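Alpha/beta hydrolase fold protein (Sphaerobacter thermophilus, PDB 3R0V) probably acts as a hydrolase of the alpha/beta fold, its natural substrate unknown, and binds D-malate in a pocket. Local coordinates at residues D83-G86 with G87-V91; L102-A106 with S107-I111. One frame throughout, in Å; residues are numbered along the deposited sequence.

Contact 1 (D83-G86 with G87-V91); sequences DAAG and GAAFV
A local turn contact joins D83, A85 and G86 to G87 and A89 at the surface of the molecule, where the chain leaves helix 71-84 and enters strand 89-94. The helix finishes in a Schellman motif, with G86 the first residue to abandon helical backbone angles. Its amide turns back into the last turn, G86 N donating to D83 O over 2.9 Å. Two successive glycines, G86 and G87, take positive phi (128° and 121°), backbone angles that would press any CB against the preceding carbonyl oxygen, and together they swing the chain from the helix into the extended run that begins at A88.

Apolar packing across the turn is slight. A85 directs its methyl group toward the outgoing chain, and A85 CB meets A89 CB at 4.3 Å. These two small groups lie on the side facing strand 25-29, where A85 touches P25 and A89 touches V27. The turn closes the helical link of a beta-alpha-beta crossover from strand 51-52 to strand 89-94, with strand 25-29 lying between them in the central sheet. Strand 89-94 leads into the G93, S95, G97 pattern, consistent with the nucleophile elbow of this fold; S95 lines the D-malate pocket, whereas the turn itself lies away from that site.

The polar connection is made on the exposed side. D83 starts out away from the following residues, but its carboxylate bends back over the glycine turn, bringing OD1 to 3.7 Å from G87 CA. A single water completes the link, donating one hydrogen to D83 OD1 at 2.7 Å and the other to G87 O at 2.8 Å.

Contact 2 (L102-A106 with S107-I111); sequences LLAAA and SGLPI
L109 and I111 fold back against A104 and A105 on the inner side of the end of helix 96-106, while S107 and G108 carry the chain round its exposed outer side. The packing is closest where L109 CD1 rests on A104 CB, 3.7 Å away. I111 CD1 reaches the same methyl at 4.1 Å and also lies alongside the backbone of A105, so the ends of two branched side chains converge on one alanine. The extended chain of I111, with chi2 at 174°, carries its terminal methyl that far. Helix 71-84 covers this apolar patch: L78 touches A104, A79 touches L109 and I82 touches I111.

The backbone here forms a Schellman motif closing the helix, which connects neighbouring parallel strands 89-94 and 111-117. L109 N donates to A104 O in a nearly straight bond (3.1 Å, 164°), and G108 N donates to A105 O from above the carbonyl plane. G108 makes the reversal with a positive phi. The A104-L109 side-chain contact accompanies the wider of the two bonds.

Toward solvent the links are polar. S107 turns its hydroxyl beside its own backbone N, so that both groups address L103 O, from opposite faces of that carbonyl; OG donates at 2.8 Å, whereas the amide bond, at 2.9 Å, is bent (132°), and S107 N makes a weak second bond to A104 O. R201 NH2, from helix 199-202, is a second partner of the hydroxyl. Beyond the glycine, P110 stands at the centre of an inverse gamma turn, in which I111 N donates to L109 O. A water bridges helix and loop, giving one hydrogen to A105 O and the other to L109 O, each at 2.7 Å.

In the fold
Both contacts are Schellman helix ends, each delivering the chain into a parallel strand of the central sheet, with centres about 12 Å apart. Contact 1 is a surface turn built on two glycines, with sparse apolar packing; contact 2, partly buried and nearer the chain centre, has one glycine and more side-chain packing, covered by helix 71-84, whose own end forms contact 1. Each has a bridging water, from carboxylate to backbone carbonyl in contact 1 and between two backbone carbonyls in contact 2. They meet directly where strands 89-94 and 111-117 begin: A89 N probably bonds to P110 O at 3.2 Å, and V91 CG2 packs on I111 CG2 at 3.8 Å.

Contact 1 (D83-G86 with G87-V91)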
ATOM      1  N   ASP A  83       9.315  15.117   0.345  1.00 11.67           N
ATOM      2  CA  ASP A  83      10.273  16.196   0.613  1.00 11.55           C
ATOM      3  C   ASP A  83      11.668  15.651   0.904  1.00 12.38           C
ATOM      4  O   ASP A  83      12.659  16.176   0.382  1.00 13.43           O
ATOM      5  CB  ASP A  83       9.784  17.124   1.723  1.00 13.63           C
ATOM      6  CG  ASP A  83       8.854  18.201   1.210  1.00 16.22           C
ATOM      7  OD1 ASP A  83       9.018  18.629   0.040  1.00 17.26           O
ATOM      8  OD2 ASP A  83       7.952  18.613   1.966  1.00 20.07           O
ATOM      9  N   ALA A  84      11.752  14.600   1.721  1.00 14.58           N
ATOM     10  CA  ALA A  84      13.031  13.952   1.983  1.00 14.95           C
ATOM     11  C   ALA A  84      13.667  13.444   0.688  1.00 16.06           C
ATOM     12  O   ALA A  84      14.892  13.422   0.558  1.00 17.65           O
ATOM     13  CB  ALA A  84      12.854  12.807   2.983  1.00 15.39           C
ATOM     14  N   ALA A  85      12.830  13.033  -0.260  1.00 13.52           N
ATOM     15  CA  ALA A  85      13.298  12.554  -1.557  1.00 13.12           C
ATOM     16  C   ALA A  85      13.741  13.680  -2.491  1.00 13.38           C
ATOM     17  O   ALA A  85      14.276  13.412  -3.581  1.00 16.64           O
ATOM     18  CB  ALA A  85      12.209  11.732  -2.226  1.00 13.80           C
ATOM     19  N   GLY A  86      13.487  14.927  -2.103  1.00 12.03           N
ATOM     20  CA  GLY A  86      13.936  16.060  -2.891  1.00 13.32           C
ATOM     21  C   GLY A  86      12.841  17.052  -3.219  1.00 13.69           C
ATOM     22  O   GLY A  86      13.141  18.148  -3.700  1.00 14.47           O
ATOM     23  N   GLY A  87      11.580  16.679  -2.993  1.00 13.55           N
ATOM     24  CA  GLY A  87      10.475  17.602  -3.187  1.00 12.65           C
ATOM     25  C   GLY A  87       9.445  17.146  -4.199  1.00 12.26           C
ATOM     26  O   GLY A  87       8.342  17.702  -4.261  1.00 11.70           O
ATOM     27  N   ALA A  88       9.812  16.155  -5.004  1.00 10.15           N
ATOM     28  CA  ALA A  88       8.893  15.491  -5.916  1.00 10.31           C
ATOM     29  C   ALA A  88       9.438  14.091  -6.151  1.00 10.41           C
ATOM     30  O   ALA A  88      10.650  13.869  -6.044  1.00 12.71           O
ATOM     31  CB  ALA A  88       8.810  16.243  -7.236  1.00 12.31           C
ATOM     32  N   ALA A  89       8.577  13.145  -6.491  1.00 10.15           N
ATOM     33  CA  ALA A  89       9.065  11.802  -6.732  1.00 10.56           C
ATOM     34  C   ALA A  89       8.088  10.987  -7.532  1.00 11.21           C
ATOM     35  O   ALA A  89       6.897  11.297  -7.582  1.00 11.73           O
ATOM     36  CB  ALA A  89       9.336  11.099  -5.411  1.00 13.33           C
ATOM     37  N   PHE A  90       8.608   9.919  -8.126  1.00 11.58           N
ATOM     38  CA  PHE A  90       7.785   8.816  -8.607  1.00 11.01           C
ATOM     39  C   PHE A  90       7.325   8.046  -7.366  1.00 12.52           C
ATOM     40  O   PHE A  90       8.055   7.983  -6.372  1.00 12.71           O
ATOM     41  CB  PHE A  90       8.619   7.873  -9.471  1.00 11.45           C
ATOM     42  CG  PHE A  90       9.270   8.518 -10.665  1.00 12.72           C
ATOM     43  CD1 PHE A  90       8.693   9.601 -11.310  1.00 14.39           C
ATOM     44  CD2 PHE A  90      10.473   8.025 -11.146  1.00 14.04           C
ATOM     45  CE1 PHE A  90       9.304  10.172 -12.429  1.00 16.29           C
ATOM     46  CE2 PHE A  90      11.089   8.596 -12.247  1.00 13.65           C
ATOM     47  CZ  PHE A  90      10.504   9.681 -12.885  1.00 15.12           C
ATOM     48  N   VAL A  91       6.136   7.449  -7.412  1.00 10.76           N
ATOM     49  CA  VAL A  91       5.648   6.690  -6.263  1.00 11.11           C
ATOM     50  C   VAL A  91       5.179   5.324  -6.715  1.00 11.45           C
ATOM     51  O   VAL A  91       4.503   5.215  -7.735  1.00 12.23           O
ATOM     52  CB  VAL A  91       4.493   7.422  -5.539  1.00 10.16           C
ATOM     53  CG1 VAL A  91       3.799   6.505  -4.532  1.00 12.41           C
ATOM     54  CG2 VAL A  91       5.012   8.668  -4.855  1.00 11.95           C
TER
HETATM   55  O   HOH W   1       7.053  18.454  -1.853  1.00 22.46           O

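Contact 2 (L102-A106 with S107-I111)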
ATOM      1  N   LEU A 102      -2.947   6.898  -4.238  1.00 11.24           N
ATOM      2  CA  LEU A 102      -3.957   7.485  -5.119  1.00 10.94           C
ATOM      3  C   LEU A 102      -4.642   8.675  -4.448  1.00 10.49           C
ATOM      4  O   LEU A 102      -4.836   9.713  -5.074  1.00 12.20           O
ATOM      5  CB  LEU A 102      -4.983   6.427  -5.562  1.00 10.35           C
ATOM      6  CG  LEU A 102      -4.449   5.368  -6.528  1.00 10.66           C
ATOM      7  CD1 LEU A 102      -5.250   4.080  -6.442  1.00 12.75           C
ATOM      8  CD2 LEU A 102      -4.473   5.912  -7.959  1.00 14.94           C
ATOM      9  N   LEU A 103      -5.007   8.528  -3.177  1.00 10.41           N
ATOM     10  CA  LEU A 103      -5.567   9.652  -2.431  1.00 11.14           C
ATOM     11  C   LEU A 103      -4.590  10.824  -2.395  1.00 11.05           C
ATOM     12  O   LEU A 103      -4.990  11.978  -2.559  1.00 13.42           O
ATOM     13  CB  LEU A 103      -5.935   9.222  -1.013  1.00 11.84           C
ATOM     14  CG  LEU A 103      -7.077   8.209  -0.902  1.00 12.08           C
ATOM     15  CD1 LEU A 103      -7.158   7.750   0.540  1.00 13.95           C
ATOM     16  CD2 LEU A 103      -8.372   8.860  -1.333  1.00 13.72           C
ATOM     17  N   ALA A 104      -3.310  10.533  -2.183  1.00 11.64           N
ATOM     18  CA  ALA A 104      -2.299  11.591  -2.107  1.00 11.97           C
ATOM     19  C   ALA A 104      -2.175  12.305  -3.452  1.00 13.36           C
ATOM     20  O   ALA A 104      -2.068  13.536  -3.510  1.00 13.41           O
ATOM     21  CB  ALA A 104      -0.953  11.010  -1.678  1.00 12.74           C
ATOM     22  N   ALA A 105      -2.190  11.538  -4.532  1.00 12.71           N
ATOM     23  CA  ALA A 105      -2.115  12.109  -5.874  1.00 12.94           C
ATOM     24  C   ALA A 105      -3.325  12.998  -6.147  1.00 16.20           C
ATOM     25  O   ALA A 105      -3.189  14.104  -6.667  1.00 16.18           O
ATOM     26  CB  ALA A 105      -2.010  11.002  -6.912  1.00 11.79           C
ATOM     27  N   ALA A 106      -4.509  12.522  -5.772  1.00 13.49           N
ATOM     28  CA  ALA A 106      -5.735  13.284  -5.984  1.00 13.58           C
ATOM     29  C   ALA A 106      -5.748  14.549  -5.133  1.00 16.98           C
ATOM     30  O   ALA A 106      -6.396  15.535  -5.495  1.00 20.20           O
ATOM     31  CB  ALA A 106      -6.953  12.416  -5.661  1.00 15.24           C
ATOM     32  N   SER A 107      -5.032  14.521  -4.014  1.00 13.78           N
ATOM     33  CA  SER A 107      -4.972  15.661  -3.105  1.00 13.83           C
ATOM     34  C   SER A 107      -3.952  16.695  -3.541  1.00 17.59           C
ATOM     35  O   SER A 107      -3.849  17.753  -2.923  1.00 20.29           O
ATOM     36  CB  SER A 107      -4.644  15.200  -1.685  1.00 15.08           C
ATOM     37  OG  SER A 107      -5.655  14.343  -1.181  1.00 22.65           O
ATOM     38  N   GLY A 108      -3.185  16.388  -4.580  1.00 15.51           N
ATOM     39  CA  GLY A 108      -2.239  17.350  -5.115  1.00 19.05           C
ATOM     40  C   GLY A 108      -0.793  17.246  -4.658  1.00 17.33           C
ATOM     41  O   GLY A 108      -0.021  18.180  -4.870  1.00 18.49           O
ATOM     42  N   LEU A 109      -0.400  16.141  -4.029  1.00 14.70           N
ATOM     43  CA  LEU A 109       1.019  15.990  -3.693  1.00 14.64           C
ATOM     44  C   LEU A 109       1.868  15.931  -4.961  1.00 11.95           C
ATOM     45  O   LEU A 109       1.385  15.504  -6.018  1.00 14.11           O
ATOM     46  CB  LEU A 109       1.280  14.742  -2.852  1.00 13.02           C
ATOM     47  CG  LEU A 109       0.764  14.723  -1.409  1.00 17.86           C
ATOM     48  CD1 LEU A 109       1.477  13.643  -0.616  1.00 17.19           C
ATOM     49  CD2 LEU A 109       0.929  16.062  -0.729  1.00 24.37           C
ATOM     50  N   PRO A 110       3.147  16.338  -4.853  1.00 12.46           N
ATOM     51  CA  PRO A 110       4.033  16.359  -6.026  1.00 12.20           C
ATOM     52  C   PRO A 110       4.556  14.976  -6.399  1.00 13.52           C
ATOM     53  O   PRO A 110       5.745  14.660  -6.273  1.00 15.07           O
ATOM     54  CB  PRO A 110       5.159  17.306  -5.595  1.00 13.64           C
ATOM     55  CG  PRO A 110       5.191  17.205  -4.110  1.00 14.76           C
ATOM     56  CD  PRO A 110       3.755  16.993  -3.681  1.00 14.39           C
ATOM     57  N   ILE A 111       3.621  14.143  -6.846  1.00 12.71           N
ATOM     58  CA  ILE A 111       3.901  12.818  -7.384  1.00 11.74           C
ATOM     59  C   ILE A 111       3.930  12.952  -8.906  1.00 13.08           C
ATOM     60  O   ILE A 111       2.932  13.360  -9.520  1.00 16.03           O
ATOM     61  CB  ILE A 111       2.802  11.818  -6.947  1.00 12.37           C
ATOM     62  CG1 ILE A 111       2.769  11.727  -5.414  1.00 12.30           C
ATOM     63  CG2 ILE A 111       3.044  10.444  -7.547  1.00 11.76           C
ATOM     64  CD1 ILE A 111       1.631  10.890  -4.842  1.00 13.48           C
TER
HETATM   65  O   HOH W   2      -0.958  15.515  -7.365  1.00 22.86           O